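Local coordinates for protein peptidylprolyl Isomerase (PDB 6B4P) that probably catalyses cis-trans isomerisation of peptide bonds preceding proline, as an FKBP-type peptidylprolyl isomerase, at residues D19-K24 / E95-Y100. Numbering follows the deposited sequence. Where two conformers were deposited one is given.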
loop_
_atom_site.group_PDB
_atom_site.type_symbol
_atom_site.label_atom_id
_atom_site.label_comp_id
_atom_site.label_asym_id
_atom_site.label_seq_id
_atom_site.Cartn_x
_atom_site.Cartn_y
_atom_site.Cartn_z
ATOM N N ASP A 19 5.497 -13.427 -8.538
ATOM C CA ASP A 19 4.703 -13.583 -9.752
ATOM C C ASP A 19 4.532 -12.277 -10.517
ATOM O O ASP A 19 3.859 -12.270 -11.552
ATOM C CB ASP A 19 3.331 -14.194 -9.422
ATOM C CG ASP A 19 2.484 -13.310 -8.502
ATOM O OD1 ASP A 19 2.750 -12.097 -8.369
ATOM O OD2 ASP A 19 1.528 -13.847 -7.900
ATOM N N GLN A 20 5.106 -11.181 -10.015
ATOM C CA GLN A 20 5.136 -9.858 -10.633
ATOM C C GLN A 20 3.770 -9.187 -10.694
ATOM O O GLN A 20 3.651 -8.097 -11.271
ATOM C CB GLN A 20 5.739 -9.904 -12.041
ATOM C CG GLN A 20 7.140 -10.490 -12.093
ATOM C CD GLN A 20 7.812 -10.239 -13.418
ATOM O OE1 GLN A 20 8.950 -9.776 -13.469
ATOM N NE2 GLN A 20 7.111 -10.541 -14.506
ATOM N N ARG A 21 2.742 -9.781 -10.087
ATOM C CA ARG A 21 1.401 -9.215 -10.188
ATOM C C ARG A 21 1.154 -8.113 -9.164
ATOM O O ARG A 21 0.317 -7.237 -9.402
ATOM C CB ARG A 21 0.363 -10.326 -10.056
ATOM C CG ARG A 21 0.366 -11.259 -11.262
ATOM C CD ARG A 21 -0.491 -12.497 -11.060
ATOM N NE ARG A 21 -1.871 -12.168 -10.722
ATOM C CZ ARG A 21 -2.426 -12.408 -9.538
ATOM N NH1 ARG A 21 -3.690 -12.074 -9.316
ATOM N NH2 ARG A 21 -1.714 -12.987 -8.576
ATOM N N LEU A 22 1.853 -8.137 -8.031
ATOM C CA LEU A 22 1.886 -7.011 -7.105
ATOM C C LEU A 22 3.010 -6.097 -7.573
ATOM O O LEU A 22 4.158 -6.537 -7.687
ATOM C CB LEU A 22 2.142 -7.479 -5.670
ATOM C CG LEU A 22 2.350 -6.408 -4.590
ATOM C CD1 LEU A 22 1.032 -5.707 -4.308
ATOM C CD2 LEU A 22 2.920 -7.026 -3.317
ATOM N N LYS A 23 2.690 -4.839 -7.867
ATOM C CA LYS A 23 3.667 -3.992 -8.538
ATOM C C LYS A 23 3.413 -2.539 -8.180
ATOM O O LYS A 23 2.322 -2.180 -7.730
ATOM C CB LYS A 23 3.599 -4.199 -10.049
ATOM C CG LYS A 23 2.208 -3.944 -10.612
ATOM C CD LYS A 23 2.106 -4.279 -12.083
ATOM C CE LYS A 23 0.734 -3.894 -12.576
ATOM N NZ LYS A 23 0.667 -3.856 -14.058
ATOM N N LYS A 24 4.426 -1.697 -8.395
ATOM C CA LYS A 24 4.304 -0.284 -8.068
ATOM C C LYS A 24 4.995 0.592 -9.105
ATOM O O LYS A 24 5.872 0.152 -9.855
ATOM C CB LYS A 24 4.889 0.032 -6.679
ATOM C CG LYS A 24 6.410 0.063 -6.666
ATOM C CD LYS A 24 6.977 0.332 -5.257
ATOM C CE LYS A 24 8.488 0.392 -5.308
ATOM N NZ LYS A 24 9.112 0.644 -3.952
ATOM N N GLU A 95 -0.569 -1.460 -7.685
ATOM C CA GLU A 95 -1.650 -2.333 -8.116
ATOM C C GLU A 95 -1.607 -3.591 -7.263
ATOM O O GLU A 95 -0.596 -4.307 -7.263
ATOM C CB GLU A 95 -1.515 -2.681 -9.591
ATOM C CG GLU A 95 -2.667 -3.528 -10.087
ATOM C CD GLU A 95 -2.759 -3.569 -11.600
ATOM O OE1 GLU A 95 -2.866 -2.493 -12.229
ATOM O OE2 GLU A 95 -2.677 -4.679 -12.156
ATOM N N ILE A 96 -2.695 -3.871 -6.557
ATOM C CA ILE A 96 -2.739 -4.949 -5.580
ATOM C C ILE A 96 -3.849 -5.915 -5.973
ATOM O O ILE A 96 -5.021 -5.681 -5.679
ATOM C CB ILE A 96 -2.953 -4.402 -4.160
ATOM C CG1 ILE A 96 -1.859 -3.382 -3.830
ATOM C CG2 ILE A 96 -2.911 -5.536 -3.146
ATOM C CD1 ILE A 96 -1.786 -2.988 -2.350
ATOM N N PRO A 97 -3.508 -7.038 -6.611
ATOM C CA PRO A 97 -4.520 -8.051 -6.934
ATOM C C PRO A 97 -5.251 -8.538 -5.692
ATOM O O PRO A 97 -4.765 -8.437 -4.561
ATOM C CB PRO A 97 -3.701 -9.182 -7.580
ATOM C CG PRO A 97 -2.433 -8.507 -8.059
ATOM C CD PRO A 97 -2.157 -7.446 -7.043
ATOM N N SER A 98 -6.451 -9.080 -5.928
ATOM C CA SER A 98 -7.303 -9.507 -4.827
ATOM C C SER A 98 -6.618 -10.556 -3.957
ATOM O O SER A 98 -6.811 -10.561 -2.733
ATOM C CB SER A 98 -8.638 -10.034 -5.366
ATOM O OG SER A 98 -8.457 -11.191 -6.159
ATOM N N ASP A 99 -5.784 -11.411 -4.550
ATOM C CA ASP A 99 -5.106 -12.399 -3.721
ATOM C C ASP A 99 -3.976 -11.795 -2.891
ATOM O O ASP A 99 -3.364 -12.526 -2.098
ATOM C CB ASP A 99 -4.592 -13.575 -4.569
ATOM C CG ASP A 99 -3.712 -13.150 -5.729
ATOM O OD1 ASP A 99 -3.933 -12.076 -6.310
ATOM O OD2 ASP A 99 -2.799 -13.927 -6.088
ATOM N N TYR A 100 -3.689 -10.503 -3.055
ATOM C CA TYR A 100 -2.809 -9.767 -2.155
ATOM C C TYR A 100 -3.597 -8.791 -1.296
ATOM O O TYR A 100 -2.999 -7.980 -0.579
ATOM C CB TYR A 100 -1.716 -9.020 -2.940
ATOM C CG TYR A 100 -0.708 -9.924 -3.612
ATOM C CD1 TYR A 100 0.510 -10.210 -3.010
ATOM C CD2 TYR A 100 -0.983 -10.507 -4.845
ATOM C CE1 TYR A 100 1.431 -11.047 -3.626
ATOM C CE2 TYR A 100 -0.072 -11.330 -5.460
ATOM C CZ TYR A 100 1.130 -11.603 -4.845
ATOM O OH TYR A 100 2.031 -12.434 -5.470
HETATM O O HOH W 1 4.219 -14.184 -6.108
HETATM O O HOH W 2 -1.155 -6.960 -11.534
HETATM O O HOH W 3 -1.641 -2.303 -14.551
#
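R21 grips D99 end-on with two nitrogens, one to each carboxylate oxygen. NH2 of R21 meets the syn lone pair of D99 OD2 at 2.9 Å, nearly straight and close to the guanidinium plane; NH1 of R21 reaches D99 OD1 on its syn side at 3.0 Å, a more bent bond that comes from out of the carboxylate plane, in keeping with the 37° between the two flat groups. The bend at chi3 swings NE of R21 out of the line of its side chain, and P97 CG lies over one face of the R21 guanidinium, offset toward its rim. The same NH2 of R21 also takes D19 OD2, near the guanidinium plane, in a weak bond of 3.4 Å, completing a network in which one arginine probably eases the repulsion between two aspartates. D19 and Y100 meet tip to tip, carboxylate and ring 74° apart, and a water joins Y100 OH to D19 N. D19 OD1 also accepts from R21 N, forming an Asx turn, and hydrogen-bonds S17. Deeper in, L22 CB sits over the centre of the Y100 ring, 4.1 Å from its centroid, a CH-pi contact. With CG anti to the backbone N (chi1 174°), L22 sends CD1 against I96 CG1 and CD2 against Y100 CD1. K23 and E95 are an antiparallel hydrogen-bonded pair, E95 N to K23 O at 3.0 Å with a weaker return bond. Their side chains run alongside each other, linked by a long salt bridge and by a water between K23 NZ and E95 OE1. L81 of helix 77-84 packs against both L22 and Y100, while strand 91-96 is paired antiparallel with strand 23-26 on one side and strand 117-126 on the other in the FKBP sheet.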